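Local coordinates for signal transduction protein PmrD (Escherichia coli, PDB 4HN7) that interacts with the phosphorylated response regulator BasR, mediating induction of BasR-activated genes and so polymyxin resistance in some natural isolates, at residues His17-Cys22 with Phe38-Gly43; Lys29-Val34 with Glu78-Val83; Ser47-Ala52 with Arg58-Thr63. All coordinates share one frame; numbering follows the deposited sequence.

Contact 1: residues His17-Cys22 with Phe38-Gly43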
ATOM      1  N   HIS A  17     -14.901   1.328  -3.490  1.00 77.80           N
ATOM      2  CA  HIS A  17     -15.763   2.446  -3.063  1.00 70.33           C
ATOM      3  C   HIS A  17     -15.969   3.242  -4.281  1.00 54.60           C
ATOM      4  O   HIS A  17     -15.228   3.063  -5.226  1.00 64.24           O
ATOM      5  CB  HIS A  17     -15.066   3.387  -2.083  1.00 80.16           C
ATOM      6  CG  HIS A  17     -14.723   2.781  -0.765  1.00 98.23           C
ATOM      7  ND1 HIS A  17     -13.500   2.189  -0.515  1.00103.09           N
ATOM      8  CD2 HIS A  17     -15.419   2.727   0.396  1.00110.87           C
ATOM      9  CE1 HIS A  17     -13.471   1.770   0.738  1.00122.27           C
ATOM     10  NE2 HIS A  17     -14.620   2.087   1.312  1.00126.03           N
ATOM     11  N   VAL A  18     -16.967   4.115  -4.267  1.00 54.24           N
ATOM     12  CA  VAL A  18     -17.099   5.159  -5.279  1.00 52.97           C
ATOM     13  C   VAL A  18     -16.986   6.403  -4.459  1.00 57.49           C
ATOM     14  O   VAL A  18     -17.582   6.470  -3.392  1.00 53.42           O
ATOM     15  CB  VAL A  18     -18.395   5.130  -6.097  1.00 50.77           C
ATOM     16  CG1 VAL A  18     -18.434   6.255  -7.150  1.00 56.07           C
ATOM     17  CG2 VAL A  18     -18.458   3.830  -6.857  1.00 60.68           C
ATOM     18  N   LEU A  19     -16.180   7.361  -4.939  1.00 58.40           N
ATOM     19  CA  LEU A  19     -15.787   8.508  -4.149  1.00 49.59           C
ATOM     20  C   LEU A  19     -15.999   9.764  -4.936  1.00 46.12           C
ATOM     21  O   LEU A  19     -15.729   9.811  -6.090  1.00 55.30           O
ATOM     22  CB  LEU A  19     -14.308   8.419  -3.775  1.00 48.55           C
ATOM     23  CG  LEU A  19     -13.805   7.258  -2.947  1.00 45.32           C
ATOM     24  CD1 LEU A  19     -12.317   7.454  -2.845  1.00 45.77           C
ATOM     25  CD2 LEU A  19     -14.410   7.114  -1.553  1.00 45.36           C
ATOM     26  N   MET A  20     -16.498  10.784  -4.297  1.00 49.08           N
ATOM     27  CA  MET A  20     -16.483  12.064  -4.872  1.00 54.65           C
ATOM     28  C   MET A  20     -15.266  12.723  -4.218  1.00 52.08           C
ATOM     29  O   MET A  20     -15.042  12.593  -3.046  1.00 52.95           O
ATOM     30  CB  MET A  20     -17.794  12.782  -4.576  1.00 56.82           C
ATOM     31  CG  MET A  20     -18.138  13.907  -5.542  1.00 64.61           C
ATOM     32  SD  MET A  20     -17.516  15.551  -5.109  1.00 82.81           S
ATOM     33  CE  MET A  20     -18.977  16.250  -4.349  1.00 81.02           C
ATOM     34  N   LEU A  21     -14.446  13.362  -5.021  1.00 52.84           N
ATOM     35  CA  LEU A  21     -13.157  13.883  -4.609  1.00 51.98           C
ATOM     36  C   LEU A  21     -13.099  15.301  -5.101  1.00 47.87           C
ATOM     37  O   LEU A  21     -13.654  15.596  -6.100  1.00 57.12           O
ATOM     38  CB  LEU A  21     -12.066  13.112  -5.310  1.00 50.22           C
ATOM     39  CG  LEU A  21     -11.943  11.633  -5.082  1.00 50.61           C
ATOM     40  CD1 LEU A  21     -10.990  11.155  -6.149  1.00 51.32           C
ATOM     41  CD2 LEU A  21     -11.430  11.303  -3.679  1.00 48.96           C
ATOM     42  N   CYS A  22     -12.489  16.220  -4.409  1.00 48.37           N
ATOM     43  CA  CYS A  22     -12.205  17.448  -5.075  1.00 54.50           C
ATOM     44  C   CYS A  22     -10.778  17.887  -4.755  1.00 53.42           C
ATOM     45  O   CYS A  22     -10.277  17.571  -3.696  1.00 58.91           O
ATOM     46  CB  CYS A  22     -13.233  18.482  -4.739  1.00 56.93           C
ATOM     47  SG  CYS A  22     -12.847  19.340  -3.234  1.00 73.00           S
ATOM     48  N   PHE A  38      -7.925  -0.560   2.802  1.00 64.27           N
ATOM     49  CA  PHE A  38      -8.171   0.290   3.946  1.00 60.12           C
ATOM     50  C   PHE A  38      -9.324   1.181   3.702  1.00 66.07           C
ATOM     51  O   PHE A  38      -9.686   1.448   2.577  1.00 76.00           O
ATOM     52  CB  PHE A  38      -6.972   1.151   4.229  1.00 59.96           C
ATOM     53  CG  PHE A  38      -5.740   0.368   4.400  1.00 60.47           C
ATOM     54  CD1 PHE A  38      -5.052  -0.060   3.311  1.00 60.04           C
ATOM     55  CD2 PHE A  38      -5.310   0.009   5.644  1.00 64.28           C
ATOM     56  CE1 PHE A  38      -3.908  -0.803   3.444  1.00 64.35           C
ATOM     57  CE2 PHE A  38      -4.167  -0.742   5.802  1.00 65.13           C
ATOM     58  CZ  PHE A  38      -3.463  -1.153   4.700  1.00 66.48           C
ATOM     59  N   ALA A  39      -9.879   1.682   4.792  1.00 73.89           N
ATOM     60  CA  ALA A  39     -11.052   2.521   4.717  1.00 75.51           C
ATOM     61  C   ALA A  39     -10.676   3.947   4.420  1.00 66.18           C
ATOM     62  O   ALA A  39      -9.775   4.520   5.012  1.00 68.18           O
ATOM     63  CB  ALA A  39     -11.825   2.461   6.024  1.00 85.50           C
ATOM     64  N   VAL A  40     -11.421   4.531   3.520  1.00 63.18           N
ATOM     65  CA  VAL A  40     -11.232   5.900   3.231  1.00 63.48           C
ATOM     66  C   VAL A  40     -12.563   6.487   3.517  1.00 60.49           C
ATOM     67  O   VAL A  40     -13.544   6.007   3.016  1.00 70.59           O
ATOM     68  CB  VAL A  40     -10.838   6.116   1.755  1.00 62.44           C
ATOM     69  CG1 VAL A  40     -10.628   4.773   1.074  1.00 57.51           C
ATOM     70  CG2 VAL A  40     -11.853   6.970   1.036  1.00 64.83           C
ATOM     71  N   LYS A  41     -12.576   7.546   4.294  1.00 59.07           N
ATOM     72  CA  LYS A  41     -13.775   8.095   4.827  1.00 59.98           C
ATOM     73  C   LYS A  41     -13.733   9.528   4.501  1.00 59.81           C
ATOM     74  O   LYS A  41     -12.684  10.083   4.300  1.00 66.52           O
ATOM     75  CB  LYS A  41     -13.778   7.900   6.346  1.00 74.07           C
ATOM     76  CG  LYS A  41     -14.889   8.663   7.075  1.00 96.23           C
ATOM     77  CD  LYS A  41     -16.158   7.834   7.343  1.00 94.36           C
ATOM     78  CE  LYS A  41     -17.423   8.575   6.933  1.00 87.77           C
ATOM     79  NZ  LYS A  41     -17.741   8.280   5.507  1.00 83.22           N
ATOM     80  N   VAL A  42     -14.870  10.161   4.443  1.00 59.58           N
ATOM     81  CA  VAL A  42     -14.902  11.536   4.037  1.00 52.31           C
ATOM     82  C   VAL A  42     -14.012  12.338   4.968  1.00 56.30           C
ATOM     83  O   VAL A  42     -13.852  12.006   6.153  1.00 51.29           O
ATOM     84  CB  VAL A  42     -16.344  12.096   3.818  1.00 53.16           C
ATOM     85  CG1 VAL A  42     -17.367  11.090   4.205  1.00 62.62           C
ATOM     86  CG2 VAL A  42     -16.588  13.386   4.529  1.00 59.78           C
ATOM     87  N   GLY A  43     -13.393  13.358   4.349  1.00 53.56           N
ATOM     88  CA  GLY A  43     -12.408  14.235   4.950  1.00 47.08           C
ATOM     89  C   GLY A  43     -11.018  13.657   4.909  1.00 51.54           C
ATOM     90  O   GLY A  43     -10.111  14.282   5.436  1.00 54.34           O
TER
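H17 faces V40 with their CA atoms 8.5 Å apart, and L19 lies across from V42 at 8.8 Å, so strand segment 17-22 and the irregular segment 38-43 run in the same general direction, too far apart for backbone pairing. In the six-stranded antiparallel barrel of PmrD, residues 17-22 belong to one wall, while 38-43 form part of the loop joining strands 29-35 and 45-50. The strand is held on its two sides by other strands: H17 and L19 are hydrogen-bonded through the backbone to V34 and A32, V18 and M20 to strand 3-9. Along the strand, V18 and M20 meet helix 74-84, while H17 and L19 turn toward the loop.

The two segments bury 158 Å² without sharing a hydrogen bond, and V40 is the hub. One methyl, CG2, meets the end of L19 tip to tip, with L19 CD2 at 3.6 Å; the other L19 methyl, CD1, is a little farther from it. The second V40 methyl serves H17 instead. With chi1 at -6°, V40 CG1 almost eclipses the backbone N, a strained setting as modelled, and the two methyls diverge to touch different residues. The side chains of H17 and V40 pass in opposing directions, the methyl lying obliquely to the imidazole.

Neighbouring residues place the loop. The F38 N is hydrogen-bonded to S36 OG and the K41 N to D44 OD1, while F38, whose side chain starts away from the strand, stacks its ring on H62 and packs against D37 of the second subunit. The imidazole thus lies near two loop residues: H17 CE1 is 4.1 Å from V40 CG1 and 4.2 Å from the carbonyl oxygen of F38.

Contact 2: residues Lys29-Val34 with Glu78-Val83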
ATOM      1  N   LYS A  29     -13.833  18.585  -9.342  1.00 52.75           N
ATOM      2  CA  LYS A  29     -14.472  17.577  -8.542  1.00 48.49           C
ATOM      3  C   LYS A  29     -14.598  16.392  -9.453  1.00 48.06           C
ATOM      4  O   LYS A  29     -14.841  16.581 -10.609  1.00 56.52           O
ATOM      5  CB  LYS A  29     -15.838  18.058  -8.115  1.00 53.93           C
ATOM      6  CG  LYS A  29     -15.827  19.482  -7.615  1.00 67.24           C
ATOM      7  CD  LYS A  29     -17.034  19.791  -6.749  1.00 76.49           C
ATOM      8  CE  LYS A  29     -17.031  21.241  -6.258  1.00 92.09           C
ATOM      9  NZ  LYS A  29     -16.421  21.424  -4.890  1.00103.92           N
ATOM     10  N   MET A  30     -14.383  15.182  -8.960  1.00 49.29           N
ATOM     11  CA  MET A  30     -14.299  14.003  -9.792  1.00 47.49           C
ATOM     12  C   MET A  30     -15.097  12.978  -9.050  1.00 49.67           C
ATOM     13  O   MET A  30     -15.370  13.143  -7.897  1.00 46.08           O
ATOM     14  CB  MET A  30     -12.864  13.478  -9.948  1.00 52.76           C
ATOM     15  CG  MET A  30     -11.892  14.408 -10.634  1.00 55.11           C
ATOM     16  SD  MET A  30     -12.055  14.635 -12.431  1.00 62.67           S
ATOM     17  CE  MET A  30     -11.441  13.059 -12.959  1.00 59.49           C
ATOM     18  N   ILE A  31     -15.512  11.949  -9.753  1.00 48.71           N
ATOM     19  CA  ILE A  31     -16.092  10.798  -9.168  1.00 47.46           C
ATOM     20  C   ILE A  31     -15.079   9.749  -9.494  1.00 46.86           C
ATOM     21  O   ILE A  31     -14.569   9.718 -10.602  1.00 50.71           O
ATOM     22  CB  ILE A  31     -17.421  10.433  -9.852  1.00 50.97           C
ATOM     23  CG1 ILE A  31     -18.366  11.580  -9.649  1.00 53.33           C
ATOM     24  CG2 ILE A  31     -17.975   9.103  -9.288  1.00 54.78           C
ATOM     25  CD1 ILE A  31     -19.674  11.488 -10.382  1.00 57.23           C
ATOM     26  N   ALA A  32     -14.805   8.862  -8.555  1.00 48.74           N
ATOM     27  CA  ALA A  32     -13.796   7.864  -8.788  1.00 48.37           C
ATOM     28  C   ALA A  32     -14.176   6.558  -8.167  1.00 47.05           C
ATOM     29  O   ALA A  32     -14.628   6.520  -7.074  1.00 48.43           O
ATOM     30  CB  ALA A  32     -12.448   8.339  -8.283  1.00 50.16           C
ATOM     31  N   GLU A  33     -13.922   5.500  -8.909  1.00 52.07           N
ATOM     32  CA  GLU A  33     -14.114   4.164  -8.497  1.00 57.10           C
ATOM     33  C   GLU A  33     -12.729   3.678  -8.062  1.00 60.83           C
ATOM     34  O   GLU A  33     -11.765   3.706  -8.846  1.00 49.95           O
ATOM     35  CB  GLU A  33     -14.630   3.410  -9.702  1.00 70.67           C
ATOM     36  CG  GLU A  33     -15.343   2.094  -9.450  1.00 87.11           C
ATOM     37  CD  GLU A  33     -16.220   1.700 -10.654  1.00114.46           C
ATOM     38  OE1 GLU A  33     -15.747   0.911 -11.528  1.00117.47           O
ATOM     39  OE2 GLU A  33     -17.375   2.212 -10.745  1.00123.87           O
ATOM     40  N   VAL A  34     -12.610   3.272  -6.795  1.00 56.53           N
ATOM     41  CA  VAL A  34     -11.317   2.954  -6.246  1.00 52.16           C
ATOM     42  C   VAL A  34     -11.376   1.580  -5.631  1.00 51.41           C
ATOM     43  O   VAL A  34     -12.412   1.060  -5.450  1.00 52.85           O
ATOM     44  CB  VAL A  34     -10.809   3.998  -5.199  1.00 49.99           C
ATOM     45  CG1 VAL A  34     -10.895   5.413  -5.724  1.00 46.97           C
ATOM     46  CG2 VAL A  34     -11.569   3.898  -3.910  1.00 53.96           C
ATOM     47  N   GLU A  78     -25.274   9.417  -8.807  1.00 94.12           N
ATOM     48  CA  GLU A  78     -26.277   8.358  -8.627  1.00 94.09           C
ATOM     49  C   GLU A  78     -26.174   7.254  -9.669  1.00 85.65           C
ATOM     50  O   GLU A  78     -26.255   6.093  -9.320  1.00 99.69           O
ATOM     51  CB  GLU A  78     -27.703   8.871  -8.506  1.00108.87           C
ATOM     52  CG  GLU A  78     -28.618   7.874  -7.761  1.00129.96           C
ATOM     53  CD  GLU A  78     -27.945   7.106  -6.595  1.00139.38           C
ATOM     54  OE1 GLU A  78     -27.250   7.730  -5.758  1.00148.23           O
ATOM     55  OE2 GLU A  78     -28.112   5.862  -6.496  1.00142.15           O
ATOM     56  N   ARG A  79     -25.946   7.576 -10.927  1.00 81.98           N
ATOM     57  CA  ARG A  79     -25.527   6.534 -11.873  1.00 84.12           C
ATOM     58  C   ARG A  79     -24.440   5.586 -11.322  1.00 89.24           C
ATOM     59  O   ARG A  79     -24.462   4.388 -11.609  1.00 87.27           O
ATOM     60  CB  ARG A  79     -24.990   7.166 -13.151  1.00 98.73           C
ATOM     61  CG  ARG A  79     -26.036   7.466 -14.214  1.00110.55           C
ATOM     62  CD  ARG A  79     -25.395   7.856 -15.547  1.00114.11           C
ATOM     63  NE  ARG A  79     -24.528   6.799 -16.092  1.00121.89           N
ATOM     64  CZ  ARG A  79     -24.876   5.887 -17.009  1.00143.20           C
ATOM     65  NH1 ARG A  79     -26.099   5.847 -17.550  1.00153.35           N
ATOM     66  NH2 ARG A  79     -23.975   4.995 -17.399  1.00144.40           N
ATOM     67  N   GLN A  80     -23.484   6.131 -10.555  1.00 89.56           N
ATOM     68  CA  GLN A  80     -22.275   5.398 -10.098  1.00 82.07           C
ATOM     69  C   GLN A  80     -22.399   4.734  -8.721  1.00 81.55           C
ATOM     70  O   GLN A  80     -21.735   3.721  -8.442  1.00 76.43           O
ATOM     71  CB  GLN A  80     -21.088   6.349 -10.084  1.00 83.74           C
ATOM     72  CG  GLN A  80     -20.288   6.296 -11.347  1.00 88.08           C
ATOM     73  CD  GLN A  80     -19.760   4.897 -11.549  1.00 93.26           C
ATOM     74  OE1 GLN A  80     -19.133   4.309 -10.655  1.00101.07           O
ATOM     75  NE2 GLN A  80     -20.035   4.339 -12.710  1.00 99.14           N
ATOM     76  N   CYS A  81     -23.242   5.325  -7.869  1.00 83.47           N
ATOM     77  CA  CYS A  81     -23.673   4.716  -6.610  1.00 91.27           C
ATOM     78  C   CYS A  81     -24.709   3.581  -6.819  1.00109.97           C
ATOM     79  O   CYS A  81     -25.146   2.952  -5.845  1.00114.34           O
ATOM     80  CB  CYS A  81     -24.197   5.798  -5.643  1.00 98.57           C
ATOM     81  SG  CYS A  81     -22.877   6.692  -4.725  1.00110.13           S
ATOM     82  N   LYS A  82     -25.093   3.343  -8.086  1.00126.66           N
ATOM     83  CA  LYS A  82     -25.795   2.110  -8.548  1.00121.08           C
ATOM     84  C   LYS A  82     -24.834   0.912  -8.817  1.00119.05           C
ATOM     85  O   LYS A  82     -24.924  -0.121  -8.142  1.00109.15           O
ATOM     86  CB  LYS A  82     -26.647   2.394  -9.810  1.00112.13           C
ATOM     87  CG  LYS A  82     -27.877   3.258  -9.557  1.00105.75           C
ATOM     88  CD  LYS A  82     -28.770   3.402 -10.784  1.00103.28           C
ATOM     89  CE  LYS A  82     -29.619   4.672 -10.706  1.00107.51           C
ATOM     90  NZ  LYS A  82     -30.230   4.926  -9.364  1.00103.80           N
ATOM     91  N   VAL A  83     -23.933   1.058  -9.797  1.00126.05           N
ATOM     92  CA  VAL A  83     -22.915   0.027 -10.097  1.00130.00           C
ATOM     93  C   VAL A  83     -22.173  -0.405  -8.817  1.00138.86           C
ATOM     94  O   VAL A  83     -21.747  -1.564  -8.716  1.00148.39           O
ATOM     95  CB  VAL A  83     -21.879   0.457 -11.197  1.00128.01           C
ATOM     96  CG1 VAL A  83     -22.560   0.874 -12.495  1.00119.12           C
ATOM     97  CG2 VAL A  83     -20.946   1.569 -10.712  1.00135.72           C
TER
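This is a small strand-to-helix contact on the outside of the sheet, where I31 and E33 of strand 29-35 meet Q80 and V83 of the C-terminal helix 74-84. The two short segments run nearly parallel, with axes 8° apart and 9.9 Å from one another at closest approach, and I31 and Q80 are the pair whose CA atoms come nearest. Side chains two residues apart on the strand look toward the helix, whereas A32 between them turns away and packs on L21.

The apolar part is a single touch. I31 CG2, anti to its own nitrogen, reaches Q80 CG at 4.2 Å, the two side chains meeting at a slant. I31 is also covered by E76 and W77 from the preceding turn of the helix and by V18 of the neighbouring strand, which contacts Q80 as well. A helix thus lies along the outer face of a closed antiparallel barrel, packing on residues of strands 16-23 and 29-35. A disulfide from C81 to C9 fastens the same helix covalently to strand 3-9.

The polar part lies beside V83. E33 CG is anti to the backbone N (chi1 -160°) and the chain is extended beyond it, which carries the carboxylate out to the helix. There it crosses the bent side chain of Q80 at about a right angle, the carboxylate and amide planes 38° apart. As modelled, E33 OE2 lies 2.7 Å from Q80 OE1; the amide is probably turned over, and with it reversed this approach may be a hydrogen bond. The same oxygen touches the valine: E33 OE2 to V83 CG2 is 3.6 Å, the two side chains again crossing at about a right angle.

Contact 3: residues Ser47-Ala52 with Arg58-Thr63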
ATOM      1  N   SER A  47      -3.105  11.129  -1.672  1.00 49.01           N
ATOM      2  CA  SER A  47      -1.951  11.778  -2.248  1.00 47.76           C
ATOM      3  C   SER A  47      -1.339  10.808  -3.199  1.00 49.03           C
ATOM      4  O   SER A  47      -1.202   9.647  -2.865  1.00 53.63           O
ATOM      5  CB  SER A  47      -0.983  12.102  -1.137  1.00 47.83           C
ATOM      6  OG  SER A  47      -1.645  11.881   0.126  1.00 67.69           O
ATOM      7  N   PRO A  48      -0.945  11.274  -4.385  1.00 50.23           N
ATOM      8  CA  PRO A  48      -0.310  10.434  -5.393  1.00 52.17           C
ATOM      9  C   PRO A  48       0.954   9.792  -4.919  1.00 50.50           C
ATOM     10  O   PRO A  48       1.735  10.461  -4.305  1.00 56.38           O
ATOM     11  CB  PRO A  48       0.036  11.408  -6.488  1.00 49.89           C
ATOM     12  CG  PRO A  48       0.114  12.698  -5.800  1.00 52.84           C
ATOM     13  CD  PRO A  48      -0.938  12.681  -4.772  1.00 52.73           C
ATOM     14  N   LEU A  49       1.106   8.495  -5.161  1.00 51.60           N
ATOM     15  CA  LEU A  49       2.397   7.779  -5.090  1.00 56.15           C
ATOM     16  C   LEU A  49       2.998   7.524  -6.488  1.00 64.14           C
ATOM     17  O   LEU A  49       4.154   7.833  -6.789  1.00 74.27           O
ATOM     18  CB  LEU A  49       2.226   6.393  -4.449  1.00 50.67           C
ATOM     19  CG  LEU A  49       2.008   6.368  -2.948  1.00 52.91           C
ATOM     20  CD1 LEU A  49       1.705   4.978  -2.440  1.00 49.96           C
ATOM     21  CD2 LEU A  49       3.243   6.908  -2.269  1.00 59.38           C
ATOM     22  N   GLN A  50       2.178   6.925  -7.319  1.00 68.71           N
ATOM     23  CA  GLN A  50       2.562   6.401  -8.590  1.00 74.66           C
ATOM     24  C   GLN A  50       1.313   6.513  -9.499  1.00 87.70           C
ATOM     25  O   GLN A  50       0.401   7.333  -9.235  1.00 99.32           O
ATOM     26  CB  GLN A  50       3.024   4.981  -8.376  1.00 74.55           C
ATOM     27  CG  GLN A  50       2.938   4.128  -9.599  1.00 82.81           C
ATOM     28  CD  GLN A  50       3.726   2.896  -9.453  1.00 85.97           C
ATOM     29  OE1 GLN A  50       3.203   1.821  -9.671  1.00 89.41           O
ATOM     30  NE2 GLN A  50       4.987   3.028  -9.070  1.00 82.08           N
ATOM     31  N   ASN A  51       1.274   5.744 -10.580  1.00 88.26           N
ATOM     32  CA  ASN A  51       0.282   5.956 -11.607  1.00 90.84           C
ATOM     33  C   ASN A  51      -0.943   5.347 -11.023  1.00 82.56           C
ATOM     34  O   ASN A  51      -0.936   4.142 -10.805  1.00 98.60           O
ATOM     35  CB  ASN A  51       0.652   5.233 -12.927  1.00100.39           C
ATOM     36  CG  ASN A  51       1.689   5.983 -13.777  1.00 99.99           C
ATOM     37  OD1 ASN A  51       1.405   6.316 -14.926  1.00100.13           O
ATOM     38  ND2 ASN A  51       2.893   6.216 -13.235  1.00 95.53           N
ATOM     39  N   ALA A  52      -1.960   6.151 -10.702  1.00 72.23           N
ATOM     40  CA  ALA A  52      -3.215   5.613 -10.112  1.00 62.50           C
ATOM     41  C   ALA A  52      -3.062   4.902  -8.768  1.00 55.98           C
ATOM     42  O   ALA A  52      -3.988   4.289  -8.309  1.00 55.46           O
ATOM     43  CB  ALA A  52      -3.900   4.693 -11.091  1.00 61.25           C
ATOM     44  N   ARG A  58      -1.524  10.549   3.731  1.00 53.48           N
ATOM     45  CA  ARG A  58      -0.120  10.531   3.597  1.00 49.86           C
ATOM     46  C   ARG A  58       0.509   9.343   4.251  1.00 54.90           C
ATOM     47  O   ARG A  58       1.697   9.354   4.489  1.00 64.05           O
ATOM     48  CB  ARG A  58       0.431  11.855   4.068  1.00 58.32           C
ATOM     49  CG  ARG A  58       0.681  12.780   2.894  1.00 66.12           C
ATOM     50  CD  ARG A  58       0.504  14.254   3.164  1.00 71.07           C
ATOM     51  NE  ARG A  58       1.774  14.952   2.911  1.00 88.43           N
ATOM     52  CZ  ARG A  58       2.336  15.146   1.722  1.00 89.17           C
ATOM     53  NH1 ARG A  58       1.743  14.720   0.606  1.00 85.82           N
ATOM     54  NH2 ARG A  58       3.505  15.791   1.662  1.00101.02           N
ATOM     55  N   GLU A  59      -0.268   8.285   4.476  1.00 55.79           N
ATOM     56  CA  GLU A  59       0.268   7.018   4.945  1.00 55.55           C
ATOM     57  C   GLU A  59       0.579   6.100   3.795  1.00 52.51           C
ATOM     58  O   GLU A  59      -0.300   5.437   3.326  1.00 53.05           O
ATOM     59  CB  GLU A  59      -0.755   6.326   5.800  1.00 63.20           C
ATOM     60  CG  GLU A  59      -0.990   7.046   7.086  1.00 72.97           C
ATOM     61  CD  GLU A  59      -1.840   6.235   7.995  1.00 87.45           C
ATOM     62  OE1 GLU A  59      -3.034   6.607   8.159  1.00110.99           O
ATOM     63  OE2 GLU A  59      -1.306   5.208   8.486  1.00100.37           O
ATOM     64  N   LYS A  60       1.842   6.036   3.384  1.00 57.95           N
ATOM     65  CA  LYS A  60       2.275   5.291   2.185  1.00 56.27           C
ATOM     66  C   LYS A  60       1.847   3.841   2.187  1.00 57.40           C
ATOM     67  O   LYS A  60       1.629   3.246   1.129  1.00 65.34           O
ATOM     68  CB  LYS A  60       3.782   5.302   2.088  1.00 56.83           C
ATOM     69  CG  LYS A  60       4.344   6.623   1.650  1.00 59.59           C
ATOM     70  CD  LYS A  60       5.856   6.581   1.728  1.00 66.39           C
ATOM     71  CE  LYS A  60       6.431   7.966   1.550  1.00 71.21           C
ATOM     72  NZ  LYS A  60       5.737   8.605   0.408  1.00 71.83           N
ATOM     73  N   LEU A  61       1.753   3.288   3.383  1.00 56.92           N
ATOM     74  CA  LEU A  61       1.328   1.921   3.617  1.00 55.57           C
ATOM     75  C   LEU A  61      -0.160   1.697   3.434  1.00 62.00           C
ATOM     76  O   LEU A  61      -0.602   0.550   3.451  1.00 62.75           O
ATOM     77  CB  LEU A  61       1.677   1.534   5.049  1.00 59.00           C
ATOM     78  CG  LEU A  61       2.680   0.418   5.300  1.00 61.24           C
ATOM     79  CD1 LEU A  61       3.739   0.349   4.224  1.00 60.79           C
ATOM     80  CD2 LEU A  61       3.288   0.618   6.665  1.00 62.93           C
ATOM     81  N   HIS A  62      -0.945   2.771   3.310  1.00 59.93           N
ATOM     82  CA  HIS A  62      -2.357   2.632   3.135  1.00 52.17           C
ATOM     83  C   HIS A  62      -2.708   3.076   1.755  1.00 52.83           C
ATOM     84  O   HIS A  62      -3.143   4.187   1.555  1.00 55.06           O
ATOM     85  CB  HIS A  62      -3.040   3.459   4.168  1.00 54.53           C
ATOM     86  CG  HIS A  62      -2.848   2.936   5.539  1.00 61.52           C
ATOM     87  ND1 HIS A  62      -3.647   3.305   6.588  1.00 68.94           N
ATOM     88  CD2 HIS A  62      -1.964   2.046   6.034  1.00 68.77           C
ATOM     89  CE1 HIS A  62      -3.246   2.680   7.676  1.00 65.98           C
ATOM     90  NE2 HIS A  62      -2.214   1.924   7.372  1.00 63.95           N
ATOM     91  N   THR A  63      -2.533   2.186   0.800  1.00 48.05           N
ATOM     92  CA  THR A  63      -2.663   2.549  -0.561  1.00 50.60           C
ATOM     93  C   THR A  63      -4.054   2.327  -1.069  1.00 51.51           C
ATOM     94  O   THR A  63      -4.851   1.633  -0.442  1.00 53.77           O
ATOM     95  CB  THR A  63      -1.686   1.753  -1.362  1.00 55.89           C
ATOM     96  OG1 THR A  63      -1.903   0.415  -1.020  1.00 62.84           O
ATOM     97  CG2 THR A  63      -0.277   2.072  -0.961  1.00 53.44           C
TER
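T63 meets one methyl of L49, K60 both. L49 CD1 touches T63 CG2 at 3.8 Å, the two side chains crossing at about a right angle, and the same L49 CD1 is 4.0 Å from K60 O. CD2 rests against K60, whose side chain runs at a slant to that of L49. L49 CD2 is 4.0 Å from K60 NZ and barely farther from its CG, so the lysine's aliphatic part and its amine both lie against the leucine. That amine is hydrogen-bonded to Q50 OE1 of the second subunit, and Q50 OE1 of this chain takes the matching bond from K60 NZ of the other.

At the other end S47 and R58 meet. S47 OG lies 3.7 Å from R58 CG, and S47 CB sits at the edge of the guanidinium, near its plane; the charge of R58 is paired outside the two segments, with E2.

A type I turn, closed by H62 N to E59 O at 2.7 Å, bends the second segment past L49. In the barrel, strand 45-50 pairs with strand 53-56 through S47 and C55, and the loop carrying 58-62 leads on to strand 63-71, with the second subunit packing on L49 and T63.

How the contacts relate
From the N terminus, strand 16-23 opens contact 1, and strand 29-35 follows it in the chain and beside it in the sheet. Contact 1 closes at 38-43, but contact 2 has already opened at 29-34 and closes only at 78-83, so the two cross. They touch directly: L21 O lies 3.0 Å from M30 N, probably a hydrogen bond. Contact 3, 47-52 with 58-63, starts after contact 1 has closed and nests within the long loop of contact 2. Contacts 2 and 3 lie on opposite sides of the chain's centre, their centres about 20 Å apart: one joins the terminal helix to the barrel, the other lies at the subunit interface.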